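Local coordinates for protein putative metalloprotease II (Bacteroides fragilis, PDB 4ON1) that probably acts as a zinc-dependent endopeptidase, an extracellular hydrolase related to fragilysin and encoded on the pathogenicity island of this human pathogen, at residues A[209-213]-A[249-253]. Numbering follows the deposited sequence.
Sequences KEKDG and SSHKG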
loop_
_atom_site.group_PDB
_atom_site.type_symbol
_atom_site.label_atom_id
_atom_site.label_comp_id
_atom_site.label_asym_id
_atom_site.label_seq_id
_atom_site.Cartn_x
_atom_site.Cartn_y
_atom_site.Cartn_z
ATOM N N LYS A 209 6.585 11.521 0.077
ATOM C CA LYS A 209 5.530 12.045 0.950
ATOM C C LYS A 209 5.350 13.535 0.744
ATOM O O LYS A 209 6.290 14.306 0.925
ATOM C CB LYS A 209 5.837 11.757 2.426
ATOM C CG LYS A 209 5.898 10.266 2.735
ATOM C CD LYS A 209 6.485 9.988 4.111
ATOM C CE LYS A 209 5.546 10.443 5.213
ATOM N NZ LYS A 209 6.083 10.074 6.550
ATOM N N GLU A 210 4.140 13.933 0.360
ATOM C CA GLU A 210 3.803 15.348 0.218
ATOM C C GLU A 210 3.967 16.038 1.570
ATOM O O GLU A 210 3.550 15.511 2.602
ATOM C CB GLU A 210 2.375 15.513 -0.314
ATOM C CG GLU A 210 1.886 16.961 -0.422
ATOM C CD GLU A 210 0.443 17.062 -0.914
ATOM O OE1 GLU A 210 0.092 16.384 -1.908
ATOM O OE2 GLU A 210 -0.345 17.804 -0.292
ATOM N N LYS A 211 4.645 17.178 1.582
ATOM C CA LYS A 211 4.802 17.925 2.827
ATOM C C LYS A 211 3.455 18.426 3.337
ATOM O O LYS A 211 2.681 19.023 2.588
ATOM C CB LYS A 211 5.768 19.093 2.656
ATOM C CG LYS A 211 6.072 19.793 3.986
ATOM C CD LYS A 211 7.047 20.935 3.803
ATOM C CE LYS A 211 7.395 21.580 5.139
ATOM N NZ LYS A 211 8.346 22.718 4.966
ATOM N N ASP A 212 3.185 18.154 4.612
ATOM C CA ASP A 212 1.896 18.426 5.246
ATOM C C ASP A 212 0.763 17.677 4.561
ATOM O O ASP A 212 -0.400 18.031 4.722
ATOM C CB ASP A 212 1.590 19.930 5.267
ATOM C CG ASP A 212 2.685 20.743 5.941
ATOM O OD1 ASP A 212 3.292 20.240 6.911
ATOM O OD2 ASP A 212 2.933 21.887 5.501
ATOM N N GLY A 213 1.104 16.628 3.815
ATOM C CA GLY A 213 0.104 15.837 3.118
ATOM C C GLY A 213 -0.643 14.873 4.019
ATOM O O GLY A 213 -1.713 14.379 3.651
ATOM N N SER A 249 9.584 15.052 1.581
ATOM C CA SER A 249 9.865 16.125 0.641
ATOM C C SER A 249 9.491 17.456 1.264
ATOM O O SER A 249 8.947 17.503 2.368
ATOM C CB SER A 249 9.085 15.946 -0.660
ATOM O OG SER A 249 7.760 16.396 -0.473
ATOM N N SER A 250 9.781 18.539 0.556
ATOM C CA SER A 250 9.288 19.842 0.969
ATOM C C SER A 250 8.264 20.324 -0.056
ATOM O O SER A 250 8.008 21.519 -0.190
ATOM C CB SER A 250 10.439 20.841 1.124
ATOM O OG SER A 250 10.968 21.197 -0.138
ATOM N N HIS A 251 7.676 19.380 -0.787
ATOM C CA HIS A 251 6.693 19.723 -1.811
ATOM C C HIS A 251 5.283 19.666 -1.248
ATOM O O HIS A 251 4.829 18.609 -0.798
ATOM C CB HIS A 251 6.810 18.789 -3.014
ATOM C CG HIS A 251 5.748 19.003 -4.047
ATOM N ND1 HIS A 251 5.694 20.130 -4.840
ATOM C CD2 HIS A 251 4.707 18.223 -4.428
ATOM C CE1 HIS A 251 4.662 20.039 -5.660
ATOM N NE2 HIS A 251 4.045 18.892 -5.432
ATOM N N LYS A 252 4.606 20.812 -1.253
ATOM C CA LYS A 252 3.221 20.926 -0.784
ATOM C C LYS A 252 2.229 21.012 -1.939
ATOM O O LYS A 252 2.613 21.319 -3.067
ATOM C CB LYS A 252 3.067 22.159 0.105
ATOM C CG LYS A 252 4.037 22.218 1.266
ATOM C CD LYS A 252 3.903 23.548 2.003
ATOM C CE LYS A 252 4.985 23.727 3.056
ATOM N NZ LYS A 252 4.915 25.065 3.713
ATOM N N GLY A 253 0.955 20.759 -1.647
ATOM C CA GLY A 253 -0.115 20.907 -2.627
ATOM C C GLY A 253 -1.398 21.392 -1.967
ATOM O O GLY A 253 -1.531 21.297 -0.743
HETATM O O HOH W 1 7.268 15.070 3.521
HETATM O O HOH W 2 0.285 19.527 1.283
#
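At Lys209, on strand 201-209, the carbonyl is met by Ser249, whose short hydroxyl side chain can reach it: Ser249 OG donates to Lys209 O at 2.9 Å, while Ser249 N makes a weak bond of 3.4 Å to Lys209 O, and water 1 accepts from Ser249 N and lies 2.9 Å from Lys209 O. Ser249 OG also accepts from His251 N at 3.0 Å, an ST turn that bends its own loop. Glu210 sends its extended chain inward, laying Glu210 CG 3.4 Å from His251 O; its carboxylate forms a salt bridge with Arg288, and water 2 accepts from Gly253 N within reach of Glu210 OE2 and Lys211 O. Lys211 N donates to His251 O at 2.8 Å, and the all-trans side chain packs its methylenes on Lys252 (Lys211 CD to Lys252 CE, 3.6 Å), leaving like charges close, Lys211 NZ to Lys252 NZ 4.3 Å. Asp212 takes the left-handed third position of a type II turn, which Asp tolerates better than most non-glycine residues; Asp212 OD2 to Lys252 NZ, 4.2 Å, is too long for a salt bridge. Gly213 N closes the turn onto Glu210 O; a CB here would strike Glu210. The contact thus joins the loops after both parallel strands, 201-209 and 240-248, of a beta-alpha-beta crossover through helix 217-230, with strand 284-288 touching Glu210 and His251 through Leu286 and helix 259-271 covering Ser249 and His251, the latter's ring meeting Tyr269.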